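Local coordinates for protein aminotransferase class-III (Ochrobactrum anthropi, PDB 5GHG) that probably catalyses amino-group transfer between amines and carbonyl compounds as a pyridoxal-phosphate-dependent omega-transaminase of class III, at residues B[141-146]-B[216-221]; B[206-211]-B[248-253]; B[363-368]-B[442-447]. The protein carries 1 engineered substitution. All coordinates share one frame; numbering follows the deposited sequence.

Contact 1 (B[141-146]-B[216-221]); sequences RKKIIS and PHTIAA
Ile145 and Ile219 meet at the apolar centre, CD1 of Ile145 lying 3.7 Å from CG2 of Ile219; helix 196-214 supplies Leu207 and Ile211 against Ile145. On the other face of the sheet, Ile144 CD1 rests 4.0 Å from Ala221 CB, and Ile129 of helix 118-135 covers Ala221. Outward from these side chains the two strands run in parallel register, Lys143 beside Ile219 and Ile144 beside Ala221. Ala220, with nearly helical backbone torsions, is the extra residue of a beta bulge. Lys143 O consequently receives Ala220 N at 2.8 Å and, more weakly, Ala221 N, while Ile145 N bonds Ala221 O at 2.9 Å. Thr218 O is gripped by two successive amides, Lys143 N almost head-on and Lys142 N from above the carbonyl plane. Beyond it the extended Lys143 chain crosses Thr218, and NZ gives Thr218 OG1 a hydrogen bond of 3.0 Å; NZ also forms a salt bridge with Glu214, and OG1 is hydrogen-bonded to Gly215 O. At the polar edge the Arg141 chain, bent at chi3 (-72°), brings NH1 2.9 Å from Ile219 O, close to the guanidinium plane; His217 O sits over one guanidinium face, a water bonds NH2, and Glu138 pairs with NE. These are neighbouring strands of the mixed seven-stranded sheet in the large domain of fold type I aminotransferases.

Contact 2 (B[206-211]-B[248-253]); sequences ELEQLI and LKRYDI
Glu208 of helix 196-214 faces Arg250 and Tyr251 where helix 240-250 stops in a Schellman motif: Asp252 is its C-prime residue, and Ile253 N turns back to Leu248 O while Asp252 N bonds Lys249 O. The two helices lie side by side on the large-domain sheet of the fold type I transaminase, with Leu207 and Leu248 both reaching Phe222 of strand 219-224. On the sheet side, Ile211 and Ile253 meet tip to tip, CD1 to CD1 at 3.6 Å, and CD2 of Leu207 is 4.2 Å from CD2 of Leu248. A CH-pi contact follows: Ile211 CG2 stands over one face of the Tyr251 ring, 4.0 Å from its centroid and 17° off the normal. Arg250 CG lies over the opposite face toward the rim. The polar bonds both use one carboxylate oxygen. Glu208 CG is anti to the backbone N (chi1 179°), and the extended chain carries OE2 across to Arg250 NH1 in a salt bridge of 3.0 Å whose hydrogen bond is weak, though NH1 lies nearly as close to Glu208 OE1 (3.1 Å). The hydroxyl of Tyr251 gives the shorter bond, OH to the anti lone pair of Glu208 OE2 at 2.6 Å.

Contact 3 (B[363-368]-B[442-447]); sequences RELQDH and ALEATL
The imidazole of His368 carries Leu447 on one face: Leu447 CB stands 3.6 Å from the ring centroid, 21° off the normal and shifted toward the CE1–NE2 rim, a CH-pi contact. CE1 also comes 3.4 Å from Leu447 O. Both ring nitrogens are engaged, ND1 with Leu370 N and NE2 with Asn448 OD1, which fixes the ring's rotation and is consistent with a proton on NE2. With CG anti to the backbone N (chi1 -165°), the ring extends from the loop to the helix. Leu365 CD2 stands over one face of the other flat group, the Glu444 carboxylate, 4.1 Å from its CD and 4.0 Å from Glu444 CB. The second branch of the Leu365 fork turns inward, CD1 touching Leu443 CD2 at 3.8 Å and grazing CD1 of Leu447. Val371 packs against Leu447 and Leu423 against Leu443, so the leucine cluster continues onto strands 371-377 and 422-425 of one mixed sheet. Two overlapping type I turns, Arg363 to Gln366 and Leu365 to His368, direct both loop side chains at the helix. The contact is small-domain packing: the connection from helix 347-363 to strand 371-377 lies on the C-terminal helix 433-455 of this fold type I aminotransferase.

From the N terminus, segment 141-146 comes first, and contact 1 closes a loop of 69 residues when the chain returns at 216-221. Helix 196-214 lies within that loop, and its segment 206-211 pairs with 248-253 beyond it, so contacts 1 and 2 cross. They also touch: Ile253 packs on Ile219 and Ala221, and Pro216 on Ile211 and Tyr251. Together they join two strands of the large-domain sheet to two helices covering it. Contact 3 follows in series, closing a 73-residue loop that ties the connection before strand 371-377 to the C-terminal helix. Its centre lies about 43 Å from that of contact 1, on the opposite side of the chain's centre.

Contact 1 (B[141-146]-B[216-221])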
ATOM      1  N   ARG B 141       2.886  11.351 -24.732  1.00  4.57           N
ATOM      2  CA  ARG B 141       3.355   9.964 -24.591  1.00  5.70           C
ATOM      3  C   ARG B 141       3.074   9.512 -23.155  1.00  4.22           C
ATOM      4  O   ARG B 141       3.935   9.541 -22.282  1.00  3.30           O
ATOM      5  CB  ARG B 141       4.823   9.810 -24.958  1.00  5.94           C
ATOM      6  CG  ARG B 141       5.205   8.345 -25.138  1.00  8.52           C
ATOM      7  CD  ARG B 141       6.689   8.132 -25.403  1.00 12.51           C
ATOM      8  NE  ARG B 141       7.067   8.573 -26.733  1.00 12.49           N
ATOM      9  CZ  ARG B 141       6.878   7.874 -27.845  1.00 14.23           C
ATOM     10  NH1 ARG B 141       6.305   6.683 -27.796  1.00 14.13           N
ATOM     11  NH2 ARG B 141       7.251   8.376 -29.019  1.00 16.39           N
ATOM     12  N   LYS B 142       1.821   9.124 -22.924  1.00  2.33           N
ATOM     13  CA  LYS B 142       1.326   8.852 -21.587  1.00  2.46           C
ATOM     14  C   LYS B 142       0.531   7.556 -21.472  1.00  3.92           C
ATOM     15  O   LYS B 142       0.223   7.145 -20.353  1.00  3.56           O
ATOM     16  CB  LYS B 142       0.443  10.006 -21.101  1.00  2.81           C
ATOM     17  CG  LYS B 142       1.105  11.390 -21.177  1.00  4.14           C
ATOM     18  CD  LYS B 142       2.215  11.537 -20.143  1.00  3.27           C
ATOM     19  CE  LYS B 142       2.945  12.892 -20.219  1.00  4.69           C
ATOM     20  NZ  LYS B 142       2.044  14.064 -20.027  1.00  3.86           N
ATOM     21  N   LYS B 143       0.199   6.899 -22.575  1.00  2.02           N
ATOM     22  CA  LYS B 143      -0.672   5.730 -22.491  1.00  3.51           C
ATOM     23  C   LYS B 143       0.149   4.497 -22.110  1.00  2.00           C
ATOM     24  O   LYS B 143       1.311   4.344 -22.510  1.00  2.00           O
ATOM     25  CB  LYS B 143      -1.393   5.509 -23.823  1.00  2.71           C
ATOM     26  CG  LYS B 143      -2.372   6.654 -24.195  1.00  4.16           C
ATOM     27  CD  LYS B 143      -2.891   6.506 -25.621  1.00  5.15           C
ATOM     28  CE  LYS B 143      -3.714   7.693 -26.092  1.00  6.40           C
ATOM     29  NZ  LYS B 143      -3.885   7.656 -27.581  1.00  7.08           N
ATOM     30  N   ILE B 144      -0.468   3.614 -21.338  1.00  2.72           N
ATOM     31  CA  ILE B 144       0.155   2.376 -20.908  1.00  2.00           C
ATOM     32  C   ILE B 144      -0.701   1.251 -21.439  1.00  2.89           C
ATOM     33  O   ILE B 144      -1.923   1.252 -21.228  1.00  2.41           O
ATOM     34  CB  ILE B 144       0.255   2.268 -19.373  1.00  3.05           C
ATOM     35  CG1 ILE B 144       0.786   3.566 -18.736  1.00  3.81           C
ATOM     36  CG2 ILE B 144       1.039   1.003 -18.966  1.00  2.00           C
ATOM     37  CD1 ILE B 144       2.217   3.825 -18.962  1.00  3.95           C
ATOM     38  N   ILE B 145      -0.072   0.275 -22.089  1.00  2.13           N
ATOM     39  CA  ILE B 145      -0.771  -0.892 -22.585  1.00  2.45           C
ATOM     40  C   ILE B 145      -0.553  -2.041 -21.597  1.00  2.95           C
ATOM     41  O   ILE B 145       0.582  -2.414 -21.316  1.00  2.46           O
ATOM     42  CB  ILE B 145      -0.287  -1.286 -23.986  1.00  2.53           C
ATOM     43  CG1 ILE B 145      -0.545  -0.136 -24.965  1.00  4.08           C
ATOM     44  CG2 ILE B 145      -1.009  -2.546 -24.475  1.00  3.86           C
ATOM     45  CD1 ILE B 145       0.057  -0.365 -26.335  1.00  5.99           C
ATOM     46  N   SER B 146      -1.652  -2.602 -21.099  1.00  2.57           N
ATOM     47  CA  SER B 146      -1.680  -3.791 -20.269  1.00  4.26           C
ATOM     48  C   SER B 146      -2.412  -4.883 -21.033  1.00  4.73           C
ATOM     49  O   SER B 146      -2.762  -4.713 -22.205  1.00  4.83           O
ATOM     50  CB  SER B 146      -2.382  -3.484 -18.935  1.00  4.77           C
ATOM     51  OG  SER B 146      -2.103  -4.522 -18.016  1.00  6.57           O
ATOM     52  N   PRO B 216       1.307   5.894 -32.312  1.00  9.75           N
ATOM     53  CA  PRO B 216       2.482   5.360 -31.602  1.00  8.45           C
ATOM     54  C   PRO B 216       3.168   6.377 -30.702  1.00  9.81           C
ATOM     55  O   PRO B 216       3.720   6.006 -29.648  1.00  8.27           O
ATOM     56  CB  PRO B 216       3.398   4.905 -32.739  1.00 11.94           C
ATOM     57  CG  PRO B 216       2.470   4.630 -33.872  1.00 12.00           C
ATOM     58  CD  PRO B 216       1.385   5.661 -33.755  1.00  9.82           C
ATOM     59  N   HIS B 217       3.149   7.655 -31.089  1.00  7.84           N
ATOM     60  CA  HIS B 217       3.737   8.700 -30.263  1.00  7.40           C
ATOM     61  C   HIS B 217       2.990   8.912 -28.941  1.00  5.92           C
ATOM     62  O   HIS B 217       3.491   9.649 -28.080  1.00  6.70           O
ATOM     63  CB  HIS B 217       3.764  10.024 -31.047  1.00  6.53           C
ATOM     64  CG  HIS B 217       2.407  10.565 -31.340  1.00  7.88           C
ATOM     65  ND1 HIS B 217       1.564  10.004 -32.279  1.00 11.46           N
ATOM     66  CD2 HIS B 217       1.724  11.610 -30.805  1.00 10.16           C
ATOM     67  CE1 HIS B 217       0.426  10.673 -32.307  1.00 12.05           C
ATOM     68  NE2 HIS B 217       0.495  11.649 -31.419  1.00 12.38           N
ATOM     69  N   THR B 218       1.822   8.307 -28.751  1.00  5.35           N
ATOM     70  CA  THR B 218       1.083   8.473 -27.500  1.00  4.91           C
ATOM     71  C   THR B 218       1.302   7.319 -26.525  1.00  4.70           C
ATOM     72  O   THR B 218       0.783   7.383 -25.413  1.00  3.00           O
ATOM     73  CB  THR B 218      -0.422   8.628 -27.737  1.00  5.92           C
ATOM     74  OG1 THR B 218      -0.984   7.394 -28.193  1.00  5.55           O
ATOM     75  CG2 THR B 218      -0.711   9.734 -28.780  1.00  6.65           C
ATOM     76  N   ILE B 219       2.033   6.276 -26.926  1.00  3.75           N
ATOM     77  CA  ILE B 219       2.204   5.063 -26.116  1.00  4.47           C
ATOM     78  C   ILE B 219       3.522   5.175 -25.360  1.00  3.72           C
ATOM     79  O   ILE B 219       4.590   5.223 -25.973  1.00  3.66           O
ATOM     80  CB  ILE B 219       2.194   3.786 -26.981  1.00  3.27           C
ATOM     81  CG1 ILE B 219       0.928   3.692 -27.850  1.00  5.07           C
ATOM     82  CG2 ILE B 219       2.390   2.522 -26.099  1.00  2.15           C
ATOM     83  CD1 ILE B 219      -0.389   3.728 -27.078  1.00  4.84           C
ATOM     84  N   ALA B 220       3.457   5.177 -24.030  1.00  2.29           N
ATOM     85  CA  ALA B 220       4.668   5.293 -23.226  1.00  5.06           C
ATOM     86  C   ALA B 220       5.277   3.935 -22.873  1.00  5.11           C
ATOM     87  O   ALA B 220       6.495   3.786 -22.903  1.00  5.54           O
ATOM     88  CB  ALA B 220       4.396   6.076 -21.949  1.00  3.26           C
ATOM     89  N   ALA B 221       4.454   2.946 -22.551  1.00  2.68           N
ATOM     90  CA  ALA B 221       4.981   1.697 -22.012  1.00  2.51           C
ATOM     91  C   ALA B 221       3.992   0.568 -22.212  1.00  2.00           C
ATOM     92  O   ALA B 221       2.793   0.785 -22.376  1.00  2.00           O
ATOM     93  CB  ALA B 221       5.316   1.810 -20.518  1.00  2.00           C
TER
HETATM   94  O   HOH W   1       6.656   6.151 -30.826  1.00 19.51           O

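Contact 2 (B[206-211]-B[248-253])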
ATOM      1  N   GLU B 206      -1.969  -7.755 -33.384  1.00  5.60           N
ATOM      2  CA  GLU B 206      -3.017  -6.998 -32.729  1.00  6.30           C
ATOM      3  C   GLU B 206      -2.432  -5.913 -31.827  1.00  5.41           C
ATOM      4  O   GLU B 206      -2.988  -4.819 -31.728  1.00  5.68           O
ATOM      5  CB  GLU B 206      -3.935  -7.942 -31.939  1.00  8.52           C
ATOM      6  CG  GLU B 206      -4.757  -8.835 -32.879  1.00  9.42           C
ATOM      7  CD  GLU B 206      -5.562  -9.898 -32.141  1.00 13.40           C
ATOM      8  OE1 GLU B 206      -6.334 -10.622 -32.815  1.00 12.42           O
ATOM      9  OE2 GLU B 206      -5.402 -10.020 -30.898  1.00 12.60           O
ATOM     10  N   LEU B 207      -1.312  -6.209 -31.165  1.00  4.90           N
ATOM     11  CA  LEU B 207      -0.614  -5.179 -30.401  1.00  4.28           C
ATOM     12  C   LEU B 207      -0.165  -4.029 -31.312  1.00  5.79           C
ATOM     13  O   LEU B 207      -0.371  -2.856 -31.001  1.00  4.95           O
ATOM     14  CB  LEU B 207       0.585  -5.786 -29.675  1.00  3.75           C
ATOM     15  CG  LEU B 207       1.545  -4.813 -28.988  1.00  3.91           C
ATOM     16  CD1 LEU B 207       0.827  -3.970 -27.919  1.00  4.18           C
ATOM     17  CD2 LEU B 207       2.687  -5.576 -28.377  1.00  3.13           C
ATOM     18  N   GLU B 208       0.444  -4.360 -32.446  1.00  5.34           N
ATOM     19  CA  GLU B 208       0.899  -3.308 -33.356  1.00  7.12           C
ATOM     20  C   GLU B 208      -0.275  -2.519 -33.922  1.00  8.00           C
ATOM     21  O   GLU B 208      -0.185  -1.289 -34.073  1.00  7.83           O
ATOM     22  CB  GLU B 208       1.755  -3.889 -34.473  1.00  8.15           C
ATOM     23  CG  GLU B 208       2.248  -2.842 -35.485  1.00 11.11           C
ATOM     24  CD  GLU B 208       3.404  -3.357 -36.333  1.00 19.08           C
ATOM     25  OE1 GLU B 208       3.486  -4.584 -36.553  1.00 21.60           O
ATOM     26  OE2 GLU B 208       4.228  -2.533 -36.772  1.00 21.12           O
ATOM     27  N   GLN B 209      -1.393  -3.198 -34.202  1.00  6.98           N
ATOM     28  CA  GLN B 209      -2.584  -2.506 -34.679  1.00  8.40           C
ATOM     29  C   GLN B 209      -3.120  -1.534 -33.640  1.00  7.43           C
ATOM     30  O   GLN B 209      -3.573  -0.435 -33.981  1.00  7.22           O
ATOM     31  CB  GLN B 209      -3.680  -3.511 -35.073  1.00  9.38           C
ATOM     32  CG  GLN B 209      -3.328  -4.295 -36.326  1.00 15.10           C
ATOM     33  CD  GLN B 209      -4.180  -5.550 -36.469  1.00 18.09           C
ATOM     34  OE1 GLN B 209      -5.303  -5.626 -35.950  1.00 19.77           O
ATOM     35  NE2 GLN B 209      -3.658  -6.529 -37.160  1.00 19.66           N
ATOM     36  N   LEU B 210      -3.104  -1.930 -32.370  1.00  5.41           N
ATOM     37  CA  LEU B 210      -3.496  -1.019 -31.298  1.00  6.41           C
ATOM     38  C   LEU B 210      -2.564   0.202 -31.246  1.00  4.98           C
ATOM     39  O   LEU B 210      -3.026   1.348 -31.161  1.00  6.56           O
ATOM     40  CB  LEU B 210      -3.500  -1.751 -29.951  1.00  7.46           C
ATOM     41  CG  LEU B 210      -3.867  -0.926 -28.717  1.00  9.25           C
ATOM     42  CD1 LEU B 210      -5.237  -0.304 -28.836  1.00 11.38           C
ATOM     43  CD2 LEU B 210      -3.804  -1.765 -27.440  1.00  9.16           C
ATOM     44  N   ILE B 211      -1.257  -0.032 -31.291  1.00  4.61           N
ATOM     45  CA  ILE B 211      -0.292   1.056 -31.224  1.00  5.96           C
ATOM     46  C   ILE B 211      -0.511   2.038 -32.383  1.00  7.85           C
ATOM     47  O   ILE B 211      -0.522   3.264 -32.199  1.00  5.86           O
ATOM     48  CB  ILE B 211       1.140   0.514 -31.212  1.00  5.34           C
ATOM     49  CG1 ILE B 211       1.423  -0.249 -29.904  1.00  4.85           C
ATOM     50  CG2 ILE B 211       2.181   1.619 -31.444  1.00  6.15           C
ATOM     51  CD1 ILE B 211       2.626  -1.186 -30.004  1.00  4.39           C
ATOM     52  N   LEU B 248       7.451  -3.550 -29.771  1.00  4.60           N
ATOM     53  CA  LEU B 248       7.732  -2.461 -28.846  1.00  5.28           C
ATOM     54  C   LEU B 248       8.972  -1.684 -29.279  1.00  5.97           C
ATOM     55  O   LEU B 248       8.978  -0.448 -29.246  1.00  7.53           O
ATOM     56  CB  LEU B 248       7.911  -2.999 -27.422  1.00  5.37           C
ATOM     57  CG  LEU B 248       6.684  -3.726 -26.853  1.00  5.03           C
ATOM     58  CD1 LEU B 248       6.986  -4.224 -25.422  1.00  6.58           C
ATOM     59  CD2 LEU B 248       5.462  -2.818 -26.850  1.00  4.45           C
ATOM     60  N   LYS B 249      10.026  -2.391 -29.678  1.00  7.16           N
ATOM     61  CA  LYS B 249      11.259  -1.729 -30.062  1.00  8.87           C
ATOM     62  C   LYS B 249      11.047  -0.847 -31.294  1.00 11.10           C
ATOM     63  O   LYS B 249      11.616   0.249 -31.390  1.00 12.59           O
ATOM     64  CB  LYS B 249      12.347  -2.774 -30.307  1.00 12.26           C
ATOM     65  CG  LYS B 249      13.731  -2.200 -30.514  1.00 17.25           C
ATOM     66  CD  LYS B 249      14.785  -3.283 -30.325  1.00 27.10           C
ATOM     67  CE  LYS B 249      15.785  -3.293 -31.467  1.00 35.93           C
ATOM     68  NZ  LYS B 249      16.569  -2.031 -31.525  1.00 40.52           N
ATOM     69  N   ARG B 250      10.188  -1.295 -32.212  1.00 11.17           N
ATOM     70  CA  ARG B 250       9.898  -0.550 -33.432  1.00 11.28           C
ATOM     71  C   ARG B 250       9.305   0.824 -33.149  1.00 12.67           C
ATOM     72  O   ARG B 250       9.489   1.752 -33.935  1.00  9.17           O
ATOM     73  CB  ARG B 250       8.953  -1.368 -34.311  1.00 12.33           C
ATOM     74  CG  ARG B 250       8.519  -0.702 -35.627  1.00 14.06           C
ATOM     75  CD  ARG B 250       7.682  -1.690 -36.454  1.00 16.00           C
ATOM     76  NE  ARG B 250       8.406  -2.949 -36.624  1.00 18.82           N
ATOM     77  CZ  ARG B 250       7.875  -4.160 -36.555  1.00 21.22           C
ATOM     78  NH1 ARG B 250       6.581  -4.313 -36.306  1.00 16.25           N
ATOM     79  NH2 ARG B 250       8.647  -5.228 -36.718  1.00 22.75           N
ATOM     80  N   TYR B 251       8.590   0.976 -32.035  1.00 11.35           N
ATOM     81  CA  TYR B 251       7.940   2.243 -31.707  1.00  8.82           C
ATOM     82  C   TYR B 251       8.527   2.907 -30.472  1.00  9.96           C
ATOM     83  O   TYR B 251       7.937   3.856 -29.953  1.00 12.38           O
ATOM     84  CB  TYR B 251       6.435   2.013 -31.545  1.00  7.42           C
ATOM     85  CG  TYR B 251       5.800   1.485 -32.795  1.00  9.94           C
ATOM     86  CD1 TYR B 251       5.541   2.329 -33.882  1.00  8.69           C
ATOM     87  CD2 TYR B 251       5.480   0.142 -32.913  1.00  8.98           C
ATOM     88  CE1 TYR B 251       4.962   1.837 -35.037  1.00 13.70           C
ATOM     89  CE2 TYR B 251       4.900  -0.372 -34.064  1.00 10.02           C
ATOM     90  CZ  TYR B 251       4.640   0.479 -35.124  1.00 14.70           C
ATOM     91  OH  TYR B 251       4.061  -0.023 -36.262  1.00 12.01           O
ATOM     92  N   ASP B 252       9.667   2.418 -29.983  1.00 12.12           N
ATOM     93  CA  ASP B 252      10.366   3.002 -28.836  1.00 11.98           C
ATOM     94  C   ASP B 252       9.492   3.030 -27.588  1.00  9.16           C
ATOM     95  O   ASP B 252       9.484   4.008 -26.845  1.00 10.12           O
ATOM     96  CB  ASP B 252      10.873   4.419 -29.168  1.00 16.19           C
ATOM     97  CG  ASP B 252      11.831   4.440 -30.346  1.00 21.70           C
ATOM     98  OD1 ASP B 252      12.612   3.477 -30.511  1.00 31.14           O
ATOM     99  OD2 ASP B 252      11.809   5.420 -31.118  1.00 35.69           O
ATOM    100  N   ILE B 253       8.777   1.943 -27.339  1.00  5.81           N
ATOM    101  CA  ILE B 253       7.888   1.832 -26.179  1.00  6.04           C
ATOM    102  C   ILE B 253       8.629   1.098 -25.069  1.00  5.73           C
ATOM    103  O   ILE B 253       9.239   0.045 -25.308  1.00  4.67           O
ATOM    104  CB  ILE B 253       6.589   1.110 -26.560  1.00  5.75           C
ATOM    105  CG1 ILE B 253       5.826   1.939 -27.618  1.00  4.33           C
ATOM    106  CG2 ILE B 253       5.735   0.825 -25.308  1.00  3.36           C
ATOM    107  CD1 ILE B 253       4.748   1.164 -28.359  1.00  4.95           C
TER

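Contact 3 (B[363-368]-B[442-447])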
ATOM      1  N   ARG B 363       1.259 -33.165 -15.451  1.00  6.03           N
ATOM      2  CA  ARG B 363       0.864 -33.483 -16.816  1.00  7.63           C
ATOM      3  C   ARG B 363       0.434 -34.942 -16.981  1.00  8.86           C
ATOM      4  O   ARG B 363      -0.246 -35.268 -17.954  1.00  8.40           O
ATOM      5  CB  ARG B 363       1.993 -33.112 -17.778  1.00  7.57           C
ATOM      6  CG  ARG B 363       1.957 -31.597 -18.076  1.00  7.54           C
ATOM      7  CD  ARG B 363       3.182 -31.113 -18.800  1.00 10.39           C
ATOM      8  NE  ARG B 363       3.105 -29.681 -19.080  1.00  9.76           N
ATOM      9  CZ  ARG B 363       3.290 -28.736 -18.170  1.00 10.44           C
ATOM     10  NH1 ARG B 363       3.546 -29.093 -16.916  1.00  7.16           N
ATOM     11  NH2 ARG B 363       3.244 -27.447 -18.507  1.00  8.98           N
ATOM     12  N   GLU B 364       0.782 -35.810 -16.039  1.00  9.95           N
ATOM     13  CA  GLU B 364       0.258 -37.169 -16.064  1.00 11.14           C
ATOM     14  C   GLU B 364      -1.254 -37.208 -15.871  1.00 13.72           C
ATOM     15  O   GLU B 364      -1.865 -38.245 -16.136  1.00 12.38           O
ATOM     16  CB  GLU B 364       0.947 -38.028 -14.990  1.00 12.76           C
ATOM     17  CG  GLU B 364       2.435 -38.202 -15.231  1.00 18.47           C
ATOM     18  CD  GLU B 364       3.176 -38.830 -14.052  1.00 26.70           C
ATOM     19  OE1 GLU B 364       2.542 -39.137 -13.027  1.00 25.33           O
ATOM     20  OE2 GLU B 364       4.412 -39.011 -14.149  1.00 30.71           O
ATOM     21  N   LEU B 365      -1.868 -36.107 -15.431  1.00 10.09           N
ATOM     22  CA  LEU B 365      -3.306 -36.033 -15.266  1.00  8.50           C
ATOM     23  C   LEU B 365      -4.020 -35.425 -16.470  1.00  8.98           C
ATOM     24  O   LEU B 365      -5.229 -35.247 -16.415  1.00  7.43           O
ATOM     25  CB  LEU B 365      -3.659 -35.205 -14.016  1.00  9.20           C
ATOM     26  CG  LEU B 365      -2.903 -35.544 -12.745  1.00 12.44           C
ATOM     27  CD1 LEU B 365      -3.424 -34.662 -11.625  1.00  9.38           C
ATOM     28  CD2 LEU B 365      -3.007 -37.022 -12.400  1.00 14.34           C
ATOM     29  N   GLN B 366      -3.286 -35.098 -17.538  1.00 10.42           N
ATOM     30  CA  GLN B 366      -3.882 -34.436 -18.692  1.00 12.69           C
ATOM     31  C   GLN B 366      -5.042 -35.231 -19.279  1.00 13.66           C
ATOM     32  O   GLN B 366      -5.967 -34.646 -19.842  1.00 12.32           O
ATOM     33  CB  GLN B 366      -2.824 -34.230 -19.786  1.00 13.73           C
ATOM     34  CG  GLN B 366      -1.951 -33.036 -19.522  1.00 19.10           C
ATOM     35  CD  GLN B 366      -0.831 -32.921 -20.527  1.00 23.34           C
ATOM     36  OE1 GLN B 366      -0.225 -33.927 -20.928  1.00 24.04           O
ATOM     37  NE2 GLN B 366      -0.548 -31.692 -20.937  1.00 18.16           N
ATOM     38  N   ASP B 367      -4.980 -36.558 -19.200  1.00 14.04           N
ATOM     39  CA  ASP B 367      -6.025 -37.405 -19.745  1.00 15.44           C
ATOM     40  C   ASP B 367      -7.189 -37.617 -18.781  1.00 15.70           C
ATOM     41  O   ASP B 367      -8.144 -38.310 -19.137  1.00 14.95           O
ATOM     42  CB  ASP B 367      -5.436 -38.754 -20.163  1.00 21.74           C
ATOM     43  CG  ASP B 367      -4.725 -39.466 -19.009  1.00 33.85           C
ATOM     44  OD1 ASP B 367      -4.464 -38.816 -17.950  1.00 31.20           O
ATOM     45  OD2 ASP B 367      -4.412 -40.671 -19.166  1.00 39.96           O
ATOM     46  N   HIS B 368      -7.138 -37.053 -17.576  1.00 10.51           N
ATOM     47  CA  HIS B 368      -8.277 -37.177 -16.678  1.00  8.19           C
ATOM     48  C   HIS B 368      -9.516 -36.555 -17.318  1.00  9.50           C
ATOM     49  O   HIS B 368      -9.428 -35.499 -17.954  1.00  8.99           O
ATOM     50  CB  HIS B 368      -7.991 -36.501 -15.327  1.00  9.42           C
ATOM     51  CG  HIS B 368      -8.959 -36.880 -14.251  1.00  9.16           C
ATOM     52  ND1 HIS B 368     -10.207 -36.312 -14.143  1.00  7.39           N
ATOM     53  CD2 HIS B 368      -8.879 -37.808 -13.260  1.00  9.09           C
ATOM     54  CE1 HIS B 368     -10.851 -36.847 -13.120  1.00  9.77           C
ATOM     55  NE2 HIS B 368     -10.065 -37.760 -12.569  1.00 11.32           N
ATOM     56  N   ALA B 442      -2.889 -35.822  -4.030  1.00  3.18           N
ATOM     57  CA  ALA B 442      -4.133 -35.292  -3.476  1.00  4.31           C
ATOM     58  C   ALA B 442      -5.011 -34.682  -4.573  1.00  4.83           C
ATOM     59  O   ALA B 442      -6.246 -34.786  -4.529  1.00  4.24           O
ATOM     60  CB  ALA B 442      -3.851 -34.256  -2.395  1.00  3.57           C
ATOM     61  N   LEU B 443      -4.391 -34.028  -5.552  1.00  3.74           N
ATOM     62  CA  LEU B 443      -5.160 -33.513  -6.669  1.00  3.71           C
ATOM     63  C   LEU B 443      -5.782 -34.646  -7.479  1.00  4.04           C
ATOM     64  O   LEU B 443      -6.954 -34.582  -7.849  1.00  3.92           O
ATOM     65  CB  LEU B 443      -4.292 -32.634  -7.557  1.00  3.47           C
ATOM     66  CG  LEU B 443      -4.960 -32.143  -8.838  1.00  3.41           C
ATOM     67  CD1 LEU B 443      -6.188 -31.272  -8.525  1.00  2.97           C
ATOM     68  CD2 LEU B 443      -3.954 -31.414  -9.706  1.00  4.25           C
ATOM     69  N   GLU B 444      -5.004 -35.685  -7.775  1.00  5.43           N
ATOM     70  CA  GLU B 444      -5.547 -36.800  -8.546  1.00  6.00           C
ATOM     71  C   GLU B 444      -6.759 -37.418  -7.854  1.00  6.07           C
ATOM     72  O   GLU B 444      -7.797 -37.651  -8.485  1.00  5.79           O
ATOM     73  CB  GLU B 444      -4.475 -37.861  -8.780  1.00  8.22           C
ATOM     74  CG  GLU B 444      -5.031 -39.089  -9.477  1.00 13.14           C
ATOM     75  CD  GLU B 444      -3.947 -40.081  -9.871  1.00 23.25           C
ATOM     76  OE1 GLU B 444      -2.833 -40.015  -9.314  1.00 20.06           O
ATOM     77  OE2 GLU B 444      -4.222 -40.910 -10.755  1.00 27.23           O
ATOM     78  N   ALA B 445      -6.634 -37.695  -6.549  1.00  6.67           N
ATOM     79  CA  ALA B 445      -7.753 -38.268  -5.804  1.00  8.42           C
ATOM     80  C   ALA B 445      -8.932 -37.297  -5.750  1.00  6.06           C
ATOM     81  O   ALA B 445     -10.093 -37.711  -5.804  1.00  7.37           O
ATOM     82  CB  ALA B 445      -7.300 -38.650  -4.395  1.00  7.21           C
ATOM     83  N   THR B 446      -8.643 -36.003  -5.627  1.00  5.51           N
ATOM     84  CA  THR B 446      -9.685 -34.980  -5.663  1.00  4.67           C
ATOM     85  C   THR B 446     -10.471 -35.036  -6.969  1.00  5.80           C
ATOM     86  O   THR B 446     -11.704 -34.986  -6.971  1.00  6.08           O
ATOM     87  CB  THR B 446      -9.070 -33.586  -5.506  1.00  4.61           C
ATOM     88  OG1 THR B 446      -8.580 -33.426  -4.173  1.00  4.47           O
ATOM     89  CG2 THR B 446     -10.106 -32.531  -5.778  1.00  5.58           C
ATOM     90  N   LEU B 447      -9.762 -35.103  -8.095  1.00  5.41           N
ATOM     91  CA  LEU B 447     -10.454 -35.118  -9.380  1.00  7.66           C
ATOM     92  C   LEU B 447     -11.302 -36.385  -9.528  1.00  7.28           C
ATOM     93  O   LEU B 447     -12.398 -36.332 -10.081  1.00  7.80           O
ATOM     94  CB  LEU B 447      -9.454 -34.995 -10.518  1.00  8.19           C
ATOM     95  CG  LEU B 447      -8.713 -33.655 -10.497  1.00  8.47           C
ATOM     96  CD1 LEU B 447      -7.760 -33.541 -11.672  1.00  9.01           C
ATOM     97  CD2 LEU B 447      -9.689 -32.499 -10.489  1.00  9.96           C
TER